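Local coordinates for Lin1944 protein (Listeria innocua, PDB 3D7L), which is of unknown function but belongs to the short-chain dehydrogenase/reductase family and is therefore probably an NAD(P)-dependent oxidoreductase, at residues 37-42 with 50-55; 66-71 with 86-91; 151-156 with 197-202; 160-165 with 177-182. One frame throughout, in Å; residues are numbered along the deposited sequence.

Interaction 1: 37-42 with 50-55; sequences GDVTVD and KKMYEQ
Met52, a selenomethionine that meets Val41 across the contact, lays its CE over the centre of the Tyr53 ring, 3.4 Å above the plane. The rim of that ring carries OH, which is hydrogen-bonded to Leu96 O. The second flat group, the amide of Gln55, approaches Val39: Val39 CG1 and Gln55 NE2 are modelled 3.0 Å apart, too close for an apolar carbon and a nitrogen, and the exact placing of this amide is doubtful.

Met52 carries the contact. With CG anti to the backbone N (chi1 176°), the side chain leaves helix 46-56 toward the strand, and CG comes to 3.9 Å from Val39 CG1. SE then settles against Val41, touching its CB and CG1 at 3.6 Å each, while Val41 CG2 is 3.9 Å from the same SE. A bend at chi3 (65°) turns CE back to the tyrosine.

These residues join strand 39-40, outermost in the parallel sheet of a Rossmann-type fold, and the residue after it to the helix that follows. Leu7 of strand 5-9 and Leu96 of helix 79-100 also touch Met52, continuing the apolar layer inward. Between the two segments the side-chain packing is apolar, which implies that the helix is held against the sheet edge by shape and burial, without direct polar pairing, and that Gln55 borders this apolar patch on its exposed side.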
loop_
_atom_site.group_PDB
_atom_site.type_symbol
_atom_site.label_atom_id
_atom_site.label_comp_id
_atom_site.label_asym_id
_atom_site.label_seq_id
_atom_site.Cartn_x
_atom_site.Cartn_y
_atom_site.Cartn_z
ATOM N N GLY D 37 -22.327 17.340 -2.338
ATOM C CA GLY D 37 -21.446 18.246 -1.610
ATOM C C GLY D 37 -21.419 19.710 -2.040
ATOM O O GLY D 37 -21.801 20.048 -3.161
ATOM N N ASP D 38 -20.948 20.574 -1.135
ATOM C CA ASP D 38 -20.626 21.975 -1.464
ATOM C C ASP D 38 -19.695 22.068 -2.690
ATOM O O ASP D 38 -19.791 22.987 -3.480
ATOM C CB ASP D 38 -19.941 22.668 -0.274
ATOM C CG ASP D 38 -20.820 22.710 0.980
ATOM O OD1 ASP D 38 -22.015 23.064 0.858
ATOM O OD2 ASP D 38 -20.317 22.385 2.089
ATOM N N VAL D 39 -18.763 21.132 -2.820
ATOM C CA VAL D 39 -17.909 21.088 -3.997
ATOM C C VAL D 39 -17.906 19.629 -4.400
ATOM O O VAL D 39 -18.093 18.759 -3.538
ATOM C CB VAL D 39 -16.473 21.641 -3.696
ATOM C CG1 VAL D 39 -15.680 21.822 -4.968
ATOM C CG2 VAL D 39 -16.551 23.026 -3.038
ATOM N N THR D 40 -17.754 19.335 -5.685
ATOM C CA THR D 40 -17.673 17.932 -6.102
ATOM C C THR D 40 -16.277 17.581 -6.614
ATOM O O THR D 40 -15.503 18.461 -6.975
ATOM C CB THR D 40 -18.763 17.508 -7.126
ATOM O OG1 THR D 40 -18.662 18.293 -8.323
ATOM C CG2 THR D 40 -20.165 17.659 -6.525
ATOM N N VAL D 41 -15.975 16.287 -6.623
ATOM C CA VAL D 41 -14.648 15.780 -6.980
ATOM C C VAL D 41 -14.763 14.307 -7.413
ATOM O O VAL D 41 -15.500 13.529 -6.813
ATOM C CB VAL D 41 -13.587 16.001 -5.823
ATOM C CG1 VAL D 41 -13.925 15.199 -4.558
ATOM C CG2 VAL D 41 -12.140 15.707 -6.297
ATOM N N ASP D 42 -14.106 13.977 -8.520
ATOM C CA ASP D 42 -13.818 12.591 -8.889
ATOM C C ASP D 42 -12.360 12.364 -8.504
ATOM O O ASP D 42 -11.448 12.869 -9.189
ATOM C CB ASP D 42 -14.008 12.355 -10.395
ATOM C CG ASP D 42 -13.689 10.926 -10.808
ATOM O OD1 ASP D 42 -13.132 10.167 -9.985
ATOM O OD2 ASP D 42 -13.983 10.557 -11.964
ATOM N N LYS D 50 -7.623 18.840 -8.696
ATOM C CA LYS D 50 -7.046 20.183 -8.765
ATOM C C LYS D 50 -8.125 21.245 -8.850
ATOM O O LYS D 50 -8.018 22.278 -8.170
ATOM C CB LYS D 50 -6.072 20.320 -9.924
ATOM C CG LYS D 50 -5.085 19.199 -9.944
ATOM C CD LYS D 50 -3.724 19.654 -10.342
ATOM C CE LYS D 50 -3.498 19.528 -11.827
ATOM N NZ LYS D 50 -2.171 18.848 -12.047
ATOM N N LYS D 51 -9.160 20.989 -9.656
ATOM C CA LYS D 51 -10.283 21.931 -9.752
ATOM C C LYS D 51 -10.972 22.110 -8.398
ATOM O O LYS D 51 -11.277 23.237 -7.993
ATOM C CB LYS D 51 -11.311 21.479 -10.792
ATOM C CG LYS D 51 -11.648 22.525 -11.843
ATOM C CD LYS D 51 -12.500 23.682 -11.313
ATOM C CE LYS D 51 -12.472 24.858 -12.297
ATOM N NZ LYS D 51 -13.301 24.665 -13.558
HETATM N N MSE D 52 -11.215 20.998 -7.704
HETATM C CA MSE D 52 -11.814 21.060 -6.374
HETATM C C MSE D 52 -11.025 21.996 -5.466
HETATM O O MSE D 52 -11.599 22.885 -4.850
HETATM C CB MSE D 52 -11.962 19.674 -5.745
HETATM C CG MSE D 52 -12.498 19.730 -4.299
HETATM SE SE MSE D 52 -12.197 18.140 -3.287
HETATM C CE MSE D 52 -10.271 18.142 -3.207
ATOM N N TYR D 53 -9.710 21.814 -5.415
ATOM C CA TYR D 53 -8.857 22.632 -4.548
ATOM C C TYR D 53 -8.792 24.126 -4.933
ATOM O O TYR D 53 -8.656 24.983 -4.046
ATOM C CB TYR D 53 -7.443 22.033 -4.445
ATOM C CG TYR D 53 -7.322 20.836 -3.515
ATOM C CD1 TYR D 53 -7.858 20.866 -2.212
ATOM C CD2 TYR D 53 -6.655 19.673 -3.930
ATOM C CE1 TYR D 53 -7.737 19.752 -1.358
ATOM C CE2 TYR D 53 -6.536 18.569 -3.087
ATOM C CZ TYR D 53 -7.069 18.617 -1.804
ATOM O OH TYR D 53 -6.927 17.505 -0.984
ATOM N N GLU D 54 -8.879 24.434 -6.233
ATOM C CA GLU D 54 -9.014 25.831 -6.698
ATOM C C GLU D 54 -10.331 26.431 -6.209
ATOM O O GLU D 54 -10.357 27.556 -5.702
ATOM C CB GLU D 54 -8.996 25.943 -8.229
ATOM C CG GLU D 54 -7.729 25.480 -8.936
ATOM C CD GLU D 54 -7.910 25.398 -10.472
ATOM O OE1 GLU D 54 -7.366 24.451 -11.117
ATOM O OE2 GLU D 54 -8.618 26.271 -11.029
ATOM N N GLN D 55 -11.418 25.674 -6.371
ATOM C CA GLN D 55 -12.714 26.093 -5.872
ATOM C C GLN D 55 -12.681 26.367 -4.363
ATOM O O GLN D 55 -13.126 27.414 -3.926
ATOM C CB GLN D 55 -13.812 25.077 -6.242
ATOM C CG GLN D 55 -14.338 25.215 -7.698
ATOM C CD GLN D 55 -15.351 24.113 -8.132
ATOM O OE1 GLN D 55 -16.319 24.398 -8.849
ATOM N NE2 GLN D 55 -15.111 22.866 -7.720
#

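Interaction 2: 66-71 with 86-91; sequences TGSATF and ISSKLG
Ser88 turns its hydroxyl to the backbone of Ser68: OG is anti to its own backbone N (chi1 -172°), and there it accepts Ser68 N at 2.9 Å with an N-H...O angle of 169°. The reciprocal bond runs from Lys89 N to Ser68 O, 3.0 Å, with the donor above the carbonyl plane. Ser68 is thus gripped through both its N-H and its C=O, while its own OG lies 3.9 Å from Ser88 OG.

The helix is irregular here. Gly91 N bonds Ile86 O at 2.7 Å, making a wider pi-type turn, and helix 79-100 is probably the one that in short-chain dehydrogenases is kinked near the active site. Segment 66-71 follows strand 59-64; in relatives the loop after this strand borders the cofactor cleft, and the same is probable here.

Lys89 leaves with CG anti to the backbone N and then bends at chi2 (75°), which sets CD 3.4 Å from Gly67 O. Its NZ continues past the loop to Asn132 OD1 and Thr114 O, both hydrogen-bonded. At Gly67 the backbones close in, its CA 3.6 Å from Lys89 CA. Ala69 CB lies 4.3 Å from Lys89 CB.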
loop_
_atom_site.group_PDB
_atom_site.type_symbol
_atom_site.label_atom_id
_atom_site.label_comp_id
_atom_site.label_asym_id
_atom_site.label_seq_id
_atom_site.Cartn_x
_atom_site.Cartn_y
_atom_site.Cartn_z
ATOM N N THR D 66 -13.316 8.630 2.151
ATOM C CA THR D 66 -13.745 8.269 0.803
ATOM C C THR D 66 -12.766 7.258 0.215
ATOM O O THR D 66 -11.740 6.970 0.816
ATOM C CB THR D 66 -13.830 9.528 -0.123
ATOM O OG1 THR D 66 -14.658 9.232 -1.253
ATOM C CG2 THR D 66 -12.429 10.008 -0.598
ATOM N N GLY D 67 -13.082 6.738 -0.961
ATOM C CA GLY D 67 -12.176 5.831 -1.661
ATOM C C GLY D 67 -12.748 4.438 -1.692
ATOM O O GLY D 67 -13.163 3.916 -0.671
ATOM N N SER D 68 -12.762 3.833 -2.871
ATOM C CA SER D 68 -13.344 2.511 -3.065
ATOM C C SER D 68 -12.277 1.503 -3.429
ATOM O O SER D 68 -11.300 1.849 -4.095
ATOM C CB SER D 68 -14.375 2.526 -4.204
ATOM O OG SER D 68 -15.282 3.605 -4.079
ATOM N N ALA D 69 -12.517 0.261 -3.017
ATOM C CA ALA D 69 -11.636 -0.879 -3.262
ATOM C C ALA D 69 -12.451 -2.053 -3.801
ATOM O O ALA D 69 -13.518 -2.373 -3.251
ATOM C CB ALA D 69 -10.940 -1.306 -1.961
ATOM N N THR D 70 -11.951 -2.693 -4.857
ATOM C CA THR D 70 -12.550 -3.932 -5.352
ATOM C C THR D 70 -12.623 -4.975 -4.239
ATOM O O THR D 70 -11.619 -5.212 -3.540
ATOM C CB THR D 70 -11.755 -4.501 -6.550
ATOM O OG1 THR D 70 -11.962 -3.645 -7.673
ATOM C CG2 THR D 70 -12.225 -5.894 -6.917
ATOM N N PHE D 71 -13.808 -5.584 -4.103
ATOM C CA PHE D 71 -14.109 -6.610 -3.100
ATOM C C PHE D 71 -14.406 -7.922 -3.829
ATOM O O PHE D 71 -15.552 -8.339 -3.939
ATOM C CB PHE D 71 -15.303 -6.145 -2.258
ATOM C CG PHE D 71 -15.548 -6.943 -0.996
ATOM C CD1 PHE D 71 -16.722 -7.682 -0.858
ATOM C CD2 PHE D 71 -14.640 -6.905 0.081
ATOM C CE1 PHE D 71 -16.993 -8.408 0.324
ATOM C CE2 PHE D 71 -14.900 -7.624 1.283
ATOM C CZ PHE D 71 -16.078 -8.386 1.394
ATOM N N ILE D 86 -6.584 0.733 -6.971
ATOM C CA ILE D 86 -5.389 1.551 -7.148
ATOM C C ILE D 86 -5.712 2.997 -7.489
ATOM O O ILE D 86 -5.059 3.905 -6.959
ATOM C CB ILE D 86 -4.395 0.930 -8.150
ATOM C CG1 ILE D 86 -3.793 -0.358 -7.548
ATOM C CG2 ILE D 86 -3.283 1.919 -8.492
ATOM C CD1 ILE D 86 -2.851 -1.115 -8.469
ATOM N N SER D 87 -6.737 3.224 -8.316
ATOM C CA SER D 87 -7.088 4.602 -8.692
ATOM C C SER D 87 -7.921 5.328 -7.645
ATOM O O SER D 87 -7.964 6.557 -7.648
ATOM C CB SER D 87 -7.772 4.675 -10.079
ATOM O OG SER D 87 -9.117 4.239 -9.986
ATOM N N SER D 88 -8.562 4.580 -6.742
ATOM C CA SER D 88 -9.559 5.167 -5.830
ATOM C C SER D 88 -9.159 5.193 -4.337
ATOM O O SER D 88 -8.582 6.179 -3.883
ATOM C CB SER D 88 -10.930 4.517 -6.036
ATOM O OG SER D 88 -11.930 5.210 -5.297
ATOM N N LYS D 89 -9.449 4.129 -3.584
ATOM C CA LYS D 89 -9.100 4.093 -2.170
ATOM C C LYS D 89 -7.609 4.326 -1.971
ATOM O O LYS D 89 -7.221 4.984 -1.008
ATOM C CB LYS D 89 -9.527 2.768 -1.512
ATOM C CG LYS D 89 -9.199 2.630 -0.011
ATOM C CD LYS D 89 -10.134 3.465 0.844
ATOM C CE LYS D 89 -9.887 3.287 2.335
ATOM N NZ LYS D 89 -10.281 1.947 2.797
ATOM N N LEU D 90 -6.784 3.782 -2.866
ATOM C CA LEU D 90 -5.325 3.929 -2.766
ATOM C C LEU D 90 -4.850 5.265 -3.354
ATOM O O LEU D 90 -4.496 6.187 -2.617
ATOM C CB LEU D 90 -4.595 2.756 -3.436
ATOM C CG LEU D 90 -3.087 2.587 -3.139
ATOM C CD1 LEU D 90 -2.660 1.133 -3.408
ATOM C CD2 LEU D 90 -2.207 3.562 -3.910
ATOM N N GLY D 91 -4.875 5.355 -4.684
ATOM C CA GLY D 91 -4.269 6.459 -5.426
ATOM C C GLY D 91 -5.070 7.727 -5.302
ATOM O O GLY D 91 -4.501 8.796 -5.320
#

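Interaction 3: 151-156 with 197-202; sequences RINTVS and ESYQVY
Asn153 and Glu197 lie side by side where two parallel strands pair, the axes of 151-156 and 198-201 diverging by 16°. Asn153 OD1 takes Glu197 N at 3.0 Å, in the carbonyl plane and on a lone pair, adding a side-chain bond beside the main-chain ones.

The tight part of the contact is the main-chain seam. Thr154 N reaches Glu197 O at 2.8 Å. Tyr199 N to Thr154 O follows at 2.8 Å and is almost straight (178°); Ser156 N to Tyr199 O and Val201 N to Ser156 O complete the set.

The side chains on either face meet more loosely. Val155 CG2 sits at the edge of the Tyr199 ring, 4.3 Å from CD2, and Val155 CG1 faces Val201 CG2 at 4.4 Å. Helix 179-191 covers this apolar side through Val182 and Phe186, and Tyr199 OH bonds Gln194 OE1. On the other face, beneath helix 126-142, one water bridges Thr154 OG1 (2.6 Å) and Ser198 OG (2.7 Å). Gln200 is the exposed residue, its NE2 hydrogen-bonded to Glu119 OE2. Ser156 OG, anti to its backbone N (chi1 -176°), donates to Tyr202 OH at 2.8 Å; that OH bonds the same Glu119 oxygen, and Gln200 CB lies over the centre of the Tyr202 ring.

The arrangement adds the last strand of this chain's Rossmann sheet. Its chemistry implies that main-chain bonds fix the register, while the asparagine amide at one end and the hydroxyl pair at the other tie the C-terminal residues to the neighbouring strand.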
loop_
_atom_site.group_PDB
_atom_site.type_symbol
_atom_site.label_atom_id
_atom_site.label_comp_id
_atom_site.label_asym_id
_atom_site.label_seq_id
_atom_site.Cartn_x
_atom_site.Cartn_y
_atom_site.Cartn_z
ATOM N N ARG D 151 0.260 18.379 9.678
ATOM C CA ARG D 151 0.225 17.006 10.223
ATOM C C ARG D 151 -0.560 16.072 9.322
ATOM O O ARG D 151 -1.401 16.518 8.522
ATOM C CB ARG D 151 -0.350 16.995 11.646
ATOM C CG ARG D 151 0.332 18.007 12.608
ATOM C CD ARG D 151 -0.356 18.044 13.997
ATOM N NE ARG D 151 -1.679 18.632 13.885
ATOM C CZ ARG D 151 -2.839 17.966 13.899
ATOM N NH1 ARG D 151 -2.890 16.656 14.082
ATOM N NH2 ARG D 151 -3.965 18.639 13.771
ATOM N N ILE D 152 -0.274 14.774 9.428
ATOM C CA ILE D 152 -1.029 13.775 8.659
ATOM C C ILE D 152 -1.163 12.468 9.445
ATOM O O ILE D 152 -0.159 11.879 9.876
ATOM C CB ILE D 152 -0.417 13.533 7.224
ATOM C CG1 ILE D 152 -1.156 12.393 6.498
ATOM C CG2 ILE D 152 1.113 13.198 7.313
ATOM C CD1 ILE D 152 -0.933 12.392 4.982
ATOM N N ASN D 153 -2.407 12.030 9.627
ATOM C CA ASN D 153 -2.689 10.765 10.313
ATOM C C ASN D 153 -3.677 9.914 9.514
ATOM O O ASN D 153 -4.292 10.405 8.582
ATOM C CB ASN D 153 -3.301 11.014 11.704
ATOM C CG ASN D 153 -2.417 11.857 12.597
ATOM O OD1 ASN D 153 -1.311 11.444 12.953
ATOM N ND2 ASN D 153 -2.914 13.036 12.995
ATOM N N THR D 154 -3.837 8.653 9.895
ATOM C CA THR D 154 -4.867 7.826 9.291
ATOM C C THR D 154 -5.793 7.280 10.373
ATOM O O THR D 154 -5.384 7.116 11.531
ATOM C CB THR D 154 -4.305 6.652 8.439
ATOM O OG1 THR D 154 -3.416 5.859 9.219
ATOM C CG2 THR D 154 -3.576 7.173 7.230
ATOM N N VAL D 155 -7.035 7.025 9.996
ATOM C CA VAL D 155 -7.999 6.384 10.879
ATOM C C VAL D 155 -8.361 5.035 10.251
ATOM O O VAL D 155 -8.675 4.966 9.058
ATOM C CB VAL D 155 -9.219 7.276 11.141
ATOM C CG1 VAL D 155 -10.309 6.511 11.955
ATOM C CG2 VAL D 155 -8.784 8.570 11.868
ATOM N N SER D 156 -8.255 3.972 11.042
ATOM C CA SER D 156 -8.505 2.603 10.550
ATOM C C SER D 156 -9.686 1.989 11.299
ATOM O O SER D 156 -9.564 1.559 12.448
ATOM C CB SER D 156 -7.279 1.723 10.688
ATOM O OG SER D 156 -7.539 0.445 10.111
ATOM N N GLU D 197 0.449 9.070 12.753
ATOM C CA GLU D 197 -0.294 8.085 13.516
ATOM C C GLU D 197 -1.320 7.352 12.672
ATOM O O GLU D 197 -1.871 7.904 11.720
ATOM C CB GLU D 197 -0.992 8.740 14.698
ATOM C CG GLU D 197 -0.067 9.488 15.675
ATOM C CD GLU D 197 0.984 8.592 16.326
ATOM O OE1 GLU D 197 0.747 7.368 16.536
ATOM O OE2 GLU D 197 2.072 9.131 16.609
ATOM N N SER D 198 -1.519 6.088 13.020
ATOM C CA SER D 198 -2.622 5.240 12.569
ATOM C C SER D 198 -3.493 4.994 13.805
ATOM O O SER D 198 -3.064 4.342 14.771
ATOM C CB SER D 198 -2.081 3.925 11.969
ATOM O OG SER D 198 -3.130 3.003 11.681
ATOM N N TYR D 199 -4.691 5.581 13.802
ATOM C CA TYR D 199 -5.634 5.467 14.902
ATOM C C TYR D 199 -6.569 4.325 14.596
ATOM O O TYR D 199 -7.482 4.471 13.784
ATOM C CB TYR D 199 -6.445 6.763 15.067
ATOM C CG TYR D 199 -5.619 7.968 15.486
ATOM C CD1 TYR D 199 -4.660 7.859 16.485
ATOM C CD2 TYR D 199 -5.809 9.214 14.891
ATOM C CE1 TYR D 199 -3.890 8.960 16.889
ATOM C CE2 TYR D 199 -5.042 10.329 15.292
ATOM C CZ TYR D 199 -4.096 10.187 16.294
ATOM O OH TYR D 199 -3.327 11.250 16.695
ATOM N N GLN D 200 -6.337 3.182 15.230
ATOM C CA GLN D 200 -7.173 2.000 15.011
ATOM C C GLN D 200 -8.440 2.138 15.865
ATOM O O GLN D 200 -8.354 2.495 17.027
ATOM C CB GLN D 200 -6.411 0.746 15.449
ATOM C CG GLN D 200 -5.005 0.544 14.817
ATOM C CD GLN D 200 -4.193 -0.502 15.585
ATOM O OE1 GLN D 200 -4.352 -0.663 16.807
ATOM N NE2 GLN D 200 -3.355 -1.236 14.880
ATOM N N VAL D 201 -9.613 1.915 15.279
ATOM C CA VAL D 201 -10.860 1.868 16.068
ATOM C C VAL D 201 -11.438 0.464 15.837
ATOM O O VAL D 201 -12.335 0.284 15.004
ATOM C CB VAL D 201 -11.891 3.003 15.701
ATOM C CG1 VAL D 201 -13.071 3.035 16.684
ATOM C CG2 VAL D 201 -11.232 4.395 15.676
ATOM N N TYR D 202 -10.898 -0.523 16.560
ATOM C CA TYR D 202 -11.252 -1.938 16.313
ATOM C C TYR D 202 -12.146 -2.527 17.406
ATOM O O TYR D 202 -12.875 -3.509 17.199
ATOM C CB TYR D 202 -10.009 -2.808 16.133
ATOM C CG TYR D 202 -9.095 -2.472 14.952
ATOM C CD1 TYR D 202 -9.559 -1.753 13.832
ATOM C CD2 TYR D 202 -7.764 -2.906 14.946
ATOM C CE1 TYR D 202 -8.727 -1.457 12.769
ATOM C CE2 TYR D 202 -6.902 -2.598 13.865
ATOM C CZ TYR D 202 -7.404 -1.889 12.777
ATOM O OH TYR D 202 -6.589 -1.599 11.692
ATOM O OXT TYR D 202 -12.154 -2.021 18.540
HETATM O O HOH W 1 -3.965 3.289 9.129
#

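Interaction 4: 160-165 with 177-182; sequences LEESWD and VPAAKV
Leu160 and Val177 form a single backbone bridge at the start of helix 179-191, where Pro178 occupies the N-cap. The two segments flank the excursion between strand 151-157 and this helix, a region that in short-chain dehydrogenases commonly shapes the substrate-binding side; that role is only inferred here.

Backbone bonding is brief. Glu161 N reaches Val177 O at 2.8 Å from above the carbonyl plane (47° out of it), and the same oxygen receives a CA-H...O contact from Leu160 CA.

Apolar contacts come from the two branches of Leu160: CD1 meets Ala179 CB at 4.0 Å, and CD2 meets Val182 CG2 at 3.9 Å, Leu160 and Val182 crossing at about a right angle. Thr14 and Leu15 of helix 14-23 adjoin this group.

Glu161, extended beyond CG, makes a van der Waals contact alongside Pro178, with OE1 3.6 Å from the ring's CG.

The side-chain hydrogen bonds belong to Glu162, whose bend at chi2 (-74°) brings CD, and with it the carboxylate, back toward the helix start. OE2 accepts Ala179 N, 2.7 Å away, approached from above the carboxylate plane, and the helix start would favour such a negative group. OE1 receives a longer bond of 3.2 Å from a water whose oxygen accepts Ala180 N at 2.8 Å.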
loop_
_atom_site.group_PDB
_atom_site.type_symbol
_atom_site.label_atom_id
_atom_site.label_comp_id
_atom_site.label_asym_id
_atom_site.label_seq_id
_atom_site.Cartn_x
_atom_site.Cartn_y
_atom_site.Cartn_z
ATOM N N LEU D 160 -18.505 -1.175 10.577
ATOM C CA LEU D 160 -19.464 -0.340 11.336
ATOM C C LEU D 160 -20.772 -1.042 11.720
ATOM O O LEU D 160 -21.369 -1.757 10.908
ATOM C CB LEU D 160 -19.804 0.943 10.576
ATOM C CG LEU D 160 -18.633 1.764 10.037
ATOM C CD1 LEU D 160 -19.168 2.991 9.338
ATOM C CD2 LEU D 160 -17.673 2.141 11.181
ATOM N N GLU D 161 -21.222 -0.818 12.956
ATOM C CA GLU D 161 -22.527 -1.296 13.393
ATOM C C GLU D 161 -23.626 -0.903 12.389
ATOM O O GLU D 161 -24.503 -1.711 12.063
ATOM C CB GLU D 161 -22.886 -0.720 14.772
ATOM C CG GLU D 161 -21.998 -1.217 15.905
ATOM C CD GLU D 161 -22.444 -0.730 17.267
ATOM O OE1 GLU D 161 -23.187 0.270 17.348
ATOM O OE2 GLU D 161 -22.042 -1.348 18.267
ATOM N N GLU D 162 -23.578 0.337 11.899
ATOM C CA GLU D 162 -24.600 0.807 10.964
ATOM C C GLU D 162 -24.495 0.200 9.560
ATOM O O GLU D 162 -25.364 0.430 8.724
ATOM C CB GLU D 162 -24.692 2.340 10.913
ATOM C CG GLU D 162 -23.459 3.124 11.355
ATOM C CD GLU D 162 -23.232 3.136 12.860
ATOM O OE1 GLU D 162 -24.021 3.731 13.631
ATOM O OE2 GLU D 162 -22.225 2.551 13.272
ATOM N N SER D 163 -23.438 -0.572 9.318
ATOM C CA SER D 163 -23.284 -1.354 8.086
ATOM C C SER D 163 -23.371 -2.872 8.311
ATOM O O SER D 163 -23.332 -3.628 7.353
ATOM C CB SER D 163 -21.944 -1.025 7.422
ATOM O OG SER D 163 -21.868 0.338 7.050
ATOM N N TRP D 164 -23.498 -3.293 9.571
ATOM C CA TRP D 164 -23.475 -4.703 9.983
ATOM C C TRP D 164 -24.577 -5.562 9.361
ATOM O O TRP D 164 -24.371 -6.742 9.056
ATOM C CB TRP D 164 -23.601 -4.782 11.505
ATOM C CG TRP D 164 -23.368 -6.146 12.100
ATOM C CD1 TRP D 164 -24.246 -6.868 12.851
ATOM C CD2 TRP D 164 -22.174 -6.927 12.012
ATOM N NE1 TRP D 164 -23.677 -8.056 13.242
ATOM C CE2 TRP D 164 -22.392 -8.106 12.756
ATOM C CE3 TRP D 164 -20.923 -6.736 11.397
ATOM C CZ2 TRP D 164 -21.413 -9.100 12.891
ATOM C CZ3 TRP D 164 -19.948 -7.736 11.529
ATOM C CH2 TRP D 164 -20.208 -8.897 12.262
ATOM N N ASP D 165 -25.754 -4.958 9.229
ATOM C CA ASP D 165 -26.877 -5.491 8.456
ATOM C C ASP D 165 -26.429 -6.063 7.108
ATOM O O ASP D 165 -26.720 -7.210 6.788
ATOM C CB ASP D 165 -27.899 -4.365 8.259
ATOM C CG ASP D 165 -27.285 -2.971 8.505
ATOM O OD1 ASP D 165 -26.959 -2.282 7.503
ATOM O OD2 ASP D 165 -27.100 -2.586 9.706
ATOM N N VAL D 177 -18.126 -1.699 15.235
ATOM C CA VAL D 177 -17.948 -0.500 16.060
ATOM C C VAL D 177 -18.951 0.570 15.636
ATOM O O VAL D 177 -19.316 0.641 14.461
ATOM C CB VAL D 177 -16.482 0.050 15.984
ATOM C CG1 VAL D 177 -15.476 -0.944 16.638
ATOM C CG2 VAL D 177 -16.083 0.355 14.552
ATOM N N PRO D 178 -19.414 1.395 16.594
ATOM C CA PRO D 178 -20.307 2.480 16.173
ATOM C C PRO D 178 -19.528 3.487 15.331
ATOM O O PRO D 178 -18.397 3.828 15.670
ATOM C CB PRO D 178 -20.742 3.133 17.496
ATOM C CG PRO D 178 -20.339 2.189 18.570
ATOM C CD PRO D 178 -19.147 1.437 18.046
ATOM N N ALA D 179 -20.129 3.950 14.245
ATOM C CA ALA D 179 -19.553 5.016 13.443
ATOM C C ALA D 179 -19.233 6.266 14.290
ATOM O O ALA D 179 -18.184 6.886 14.086
ATOM C CB ALA D 179 -20.477 5.358 12.312
ATOM N N ALA D 180 -20.102 6.607 15.243
ATOM C CA ALA D 180 -19.811 7.667 16.222
ATOM C C ALA D 180 -18.456 7.520 16.937
ATOM O O ALA D 180 -17.804 8.524 17.253
ATOM C CB ALA D 180 -20.935 7.781 17.261
ATOM N N LYS D 181 -18.048 6.277 17.229
ATOM C CA LYS D 181 -16.774 6.049 17.914
ATOM C C LYS D 181 -15.605 6.283 16.965
ATOM O O LYS D 181 -14.612 6.905 17.334
ATOM C CB LYS D 181 -16.734 4.646 18.521
ATOM C CG LYS D 181 -15.505 4.328 19.345
ATOM C CD LYS D 181 -15.523 2.882 19.755
ATOM C CE LYS D 181 -14.326 2.536 20.617
ATOM N NZ LYS D 181 -14.396 1.127 21.072
ATOM N N VAL D 182 -15.710 5.787 15.741
ATOM C CA VAL D 182 -14.691 6.044 14.749
ATOM C C VAL D 182 -14.550 7.557 14.497
ATOM O O VAL D 182 -13.446 8.043 14.288
ATOM C CB VAL D 182 -14.980 5.294 13.421
ATOM C CG1 VAL D 182 -13.843 5.504 12.418
ATOM C CG2 VAL D 182 -15.158 3.787 13.694
HETATM O O HOH W 2 -22.635 5.623 15.772
#

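Overall arrangement
Along the chain, interactions 1 and 2 come in series, followed by interaction 3, whose loop encloses interaction 4. Interactions 1 and 3 join the same parallel sheet at strands 39-40 and 198-201, its two outermost within the chain; their centres are about 24 Å apart, on opposite sides of the chain's centre. Interaction 2, on helix 79-100, is about 18 Å from interaction 1 and about 17 Å from interaction 3, centre to centre; there Ile86 and Leu90 pack on their counterparts in the second subunit. Interactions 3 and 4 touch: Val182 CG1 is 3.7 Å from Val155 CG1, so helix 179-191 links the excursion to the sheet. Together they span the Rossmann domain from edge to edge.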